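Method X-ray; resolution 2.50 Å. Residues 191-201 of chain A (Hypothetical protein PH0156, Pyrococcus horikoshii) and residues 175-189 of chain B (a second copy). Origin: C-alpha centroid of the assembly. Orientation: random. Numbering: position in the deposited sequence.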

# COMPACT_ATOMS: atom_id res chain seq x y z
N HIS A 191 11.65 7.01 -1.57
CA HIS A 191 11.83 5.96 -2.55
C HIS A 191 13.29 5.56 -2.70
O HIS A 191 13.58 4.43 -3.08
N ILE A 192 14.20 6.48 -2.40
CA ILE A 192 15.62 6.17 -2.47
C ILE A 192 15.89 5.25 -1.29
O ILE A 192 16.69 4.32 -1.39
N LEU A 193 15.21 5.52 -0.18
CA LEU A 193 15.34 4.71 1.03
C LEU A 193 14.90 3.27 0.74
O LEU A 193 15.50 2.33 1.25
N SER A 194 13.86 3.09 -0.07
CA SER A 194 13.38 1.74 -0.40
C SER A 194 14.49 0.97 -1.12
O SER A 194 14.68 -0.23 -0.90
N ILE A 195 15.20 1.67 -1.99
CA ILE A 195 16.29 1.07 -2.75
C ILE A 195 17.48 0.81 -1.84
O ILE A 195 18.10 -0.25 -1.91
N ALA A 196 17.79 1.77 -0.98
CA ALA A 196 18.92 1.63 -0.07
C ALA A 196 18.73 0.50 0.92
O ALA A 196 19.70 -0.05 1.43
N ASN A 197 17.48 0.15 1.21
CA ASN A 197 17.22 -0.93 2.16
C ASN A 197 16.72 -2.18 1.45
O ASN A 197 16.33 -3.16 2.09
N ASP A 198 16.75 -2.14 0.12
CA ASP A 198 16.28 -3.25 -0.69
C ASP A 198 14.88 -3.68 -0.25
O ASP A 198 14.63 -4.86 0.02
N TYR A 199 13.98 -2.70 -0.15
CA TYR A 199 12.60 -2.96 0.25
C TYR A 199 11.83 -3.51 -0.93
O TYR A 199 11.75 -2.87 -1.97
N THR A 200 11.24 -4.69 -0.76
CA THR A 200 10.49 -5.32 -1.83
C THR A 200 8.98 -5.16 -1.71
O THR A 200 8.24 -5.48 -2.63
N GLY A 201 8.52 -4.65 -0.57
CA GLY A 201 7.09 -4.50 -0.37
C GLY A 201 6.43 -3.52 -1.31
O GLY A 201 7.10 -2.79 -2.03
N ALA B 175 24.09 6.03 -10.97
CA ALA B 175 24.42 6.53 -9.65
C ALA B 175 23.85 5.63 -8.55
O ALA B 175 24.56 5.31 -7.59
N LEU B 176 22.59 5.22 -8.68
CA LEU B 176 21.98 4.36 -7.67
C LEU B 176 22.70 3.01 -7.58
O LEU B 176 22.90 2.48 -6.49
N SER B 177 23.07 2.46 -8.73
CA SER B 177 23.75 1.18 -8.73
C SER B 177 25.12 1.31 -8.06
O SER B 177 25.55 0.42 -7.31
N GLN B 178 25.80 2.42 -8.33
CA GLN B 178 27.11 2.67 -7.75
C GLN B 178 27.02 2.72 -6.22
O GLN B 178 27.78 2.05 -5.53
N ASP B 179 26.07 3.49 -5.71
CA ASP B 179 25.86 3.63 -4.26
C ASP B 179 25.36 2.34 -3.64
O ASP B 179 25.68 2.03 -2.49
N LYS B 180 24.54 1.59 -4.37
CA LYS B 180 24.01 0.35 -3.83
C LYS B 180 25.11 -0.71 -3.82
O LYS B 180 25.07 -1.65 -3.02
N GLY B 181 26.09 -0.54 -4.70
CA GLY B 181 27.20 -1.48 -4.78
C GLY B 181 26.79 -2.75 -5.50
O GLY B 181 27.37 -3.82 -5.28
N ASP B 182 25.80 -2.63 -6.38
CA ASP B 182 25.30 -3.77 -7.13
C ASP B 182 24.26 -3.30 -8.13
O ASP B 182 23.78 -2.17 -8.04
N LYS B 183 23.93 -4.14 -9.09
CA LYS B 183 22.94 -3.78 -10.09
C LYS B 183 21.58 -3.60 -9.43
O LYS B 183 21.29 -4.23 -8.41
N LEU B 184 20.76 -2.76 -10.03
CA LEU B 184 19.42 -2.48 -9.52
C LEU B 184 18.45 -3.61 -9.88
O LEU B 184 18.60 -4.27 -10.91
N THR B 185 17.47 -3.84 -9.01
CA THR B 185 16.47 -4.86 -9.29
C THR B 185 15.33 -4.16 -10.01
O THR B 185 15.23 -2.93 -9.98
N PRO B 186 14.47 -4.93 -10.70
CA PRO B 186 13.36 -4.26 -11.38
C PRO B 186 12.47 -3.55 -10.36
O PRO B 186 11.83 -2.55 -10.67
N LYS B 187 12.46 -4.05 -9.13
CA LYS B 187 11.68 -3.41 -8.09
C LYS B 187 12.29 -2.05 -7.74
O LYS B 187 11.56 -1.10 -7.47
N ASP B 188 13.62 -1.94 -7.74
CA ASP B 188 14.26 -0.65 -7.46
C ASP B 188 13.86 0.36 -8.55
O ASP B 188 13.64 1.53 -8.26
N VAL B 189 13.77 -0.10 -9.80
CA VAL B 189 13.40 0.79 -10.91
C VAL B 189 11.99 1.32 -10.69
O VAL B 189 11.65 2.44 -11.09

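The end of helix 191-196 presents Ile A195 as the main bump of this contact, and chain B supplies the hollow, formed by Leu B176, Lys B180, Leu B184 and Asp B188. Ile A195, in an m, t rotamer, sets CG2 4.2 Å from Leu B176 CD1 and 4.3 Å from Leu B184 CD2, while its CD1 lies 3.6 Å from the carbonyl O of Asp B188. Leu B176 points toward chain A with chi1 at -93°, between wells, and its CD1 also meets Ile A192 CG2 at 4.4 Å.

Lys B180 reaches across with its first three chi angles t and chi4 p, so that NZ donates a hydrogen bond of 2.9 Å to Ile A195 O in the last turn of the helix. The same NZ lies 3.7 Å from Asp A198 OD2 and 3.7 Å from Asp B188 OD2, two long salt bridges; its charge helps offset the approach of Asp A198 OD2 to Asp B188 OD1, 4.3 Å apart. Asp B188 (chi1 m) is itself held in place, since its OD2 accepts from Thr B185 N at 2.9 Å and its N donates to the capping Thr B185 OG1 at 3.0 Å.

Farther along, Lys B187 lays its aliphatic chain against Thr A200 (chi1 p), with CD 3.9 Å from Thr A200 CB and CE 3.4 Å from Thr A200 O.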

# COMPACT_ATOMS: atom_id res chain seq x y z
CB HIS A 191 11.25 6.39 -3.90
CG HIS A 191 9.76 6.35 -3.93
ND1 HIS A 191 8.99 7.49 -3.79
CD2 HIS A 191 8.90 5.31 -4.00
CE1 HIS A 191 7.71 7.15 -3.77
NE2 HIS A 191 7.63 5.83 -3.90
CB ILE A 192 16.48 7.43 -2.33
CG1 ILE A 192 16.23 8.34 -3.53
CG2 ILE A 192 17.96 7.05 -2.21
CD1 ILE A 192 17.05 9.59 -3.51
CB LEU A 193 14.50 5.29 2.17
CG LEU A 193 14.50 4.51 3.50
CD1 LEU A 193 15.90 4.54 4.11
CD2 LEU A 193 13.50 5.12 4.48
CB SER A 194 12.15 1.80 -1.32
OG SER A 194 11.04 2.40 -0.69
CB ILE A 195 16.71 2.01 -3.88
CG1 ILE A 195 15.53 2.21 -4.84
CG2 ILE A 195 17.95 1.46 -4.57
CD1 ILE A 195 15.77 3.27 -5.91
CB ALA A 196 19.17 2.94 0.67
CB ASN A 197 16.20 -0.51 3.21
CG ASN A 197 16.68 0.65 4.06
OD1 ASN A 197 16.02 1.06 5.02
ND2 ASN A 197 17.84 1.20 3.71
CB ASP A 198 17.25 -4.44 -0.58
CG ASP A 198 17.05 -5.47 -1.69
OD1 ASP A 198 17.32 -6.67 -1.46
OD2 ASP A 198 16.63 -5.07 -2.81
CB TYR A 199 11.92 -1.68 0.71
CG TYR A 199 10.51 -1.89 1.18
CD1 TYR A 199 10.23 -2.71 2.27
CD2 TYR A 199 9.44 -1.26 0.54
CE1 TYR A 199 8.93 -2.91 2.72
CE2 TYR A 199 8.14 -1.45 0.98
CZ TYR A 199 7.89 -2.27 2.06
OH TYR A 199 6.60 -2.46 2.50
CB THR A 200 10.79 -6.81 -1.90
OG1 THR A 200 10.42 -7.41 -0.65
CG2 THR A 200 12.27 -7.06 -2.14
CB ALA B 175 23.90 7.96 -9.48
CB LEU B 176 20.49 4.10 -7.95
CG LEU B 176 19.43 5.02 -7.33
CD1 LEU B 176 19.60 5.09 -5.81
CD2 LEU B 176 19.52 6.39 -7.93
CB SER B 177 23.92 0.66 -10.16
OG SER B 177 24.38 -0.68 -10.12
CB GLN B 178 27.67 3.98 -8.31
CG GLN B 178 29.04 4.34 -7.78
CD GLN B 178 29.64 5.55 -8.50
OE1 GLN B 178 30.55 6.20 -7.98
NE2 GLN B 178 29.14 5.83 -9.71
CB ASP B 179 24.84 4.73 -3.96
CG ASP B 179 25.34 6.12 -4.29
OD1 ASP B 179 24.51 7.05 -4.30
OD2 ASP B 179 26.57 6.28 -4.52
CB LYS B 180 22.82 -0.13 -4.67
CG LYS B 180 22.01 -1.26 -4.05
CD LYS B 180 20.94 -1.74 -5.03
CE LYS B 180 20.08 -2.88 -4.48
NZ LYS B 180 19.19 -2.47 -3.35
CB ASP B 182 24.69 -4.78 -6.15
CG ASP B 182 24.19 -6.03 -6.82
OD1 ASP B 182 24.69 -6.37 -7.92
OD2 ASP B 182 23.30 -6.69 -6.24
CB LYS B 183 22.83 -4.86 -11.18
CG LYS B 183 23.92 -4.83 -12.23
CD LYS B 183 23.61 -5.79 -13.36
CE LYS B 183 24.54 -5.58 -14.54
NZ LYS B 183 24.15 -6.38 -15.74
CB LEU B 184 18.90 -1.17 -10.12
CG LEU B 184 19.70 0.09 -9.80
CD1 LEU B 184 19.06 1.28 -10.51
CD2 LEU B 184 19.73 0.32 -8.31
CB THR B 185 15.89 -5.47 -8.02
OG1 THR B 185 15.19 -4.46 -7.29
CG2 THR B 185 16.98 -6.08 -7.15
CB PRO B 186 12.66 -5.41 -12.13
CG PRO B 186 13.10 -6.65 -11.38
CD PRO B 186 14.54 -6.35 -11.06
CB LYS B 187 11.57 -4.29 -6.85
CG LYS B 187 10.50 -5.38 -6.97
CD LYS B 187 10.08 -5.89 -5.60
CE LYS B 187 8.89 -6.86 -5.69
NZ LYS B 187 9.24 -8.12 -6.43
CB ASP B 188 15.80 -0.74 -7.45
CG ASP B 188 16.35 -1.60 -6.32
OD1 ASP B 188 15.83 -1.56 -5.19
OD2 ASP B 188 17.34 -2.33 -6.58
CB VAL B 189 13.46 0.05 -12.27
CG1 VAL B 189 12.93 0.95 -13.38
CG2 VAL B 189 14.90 -0.37 -12.57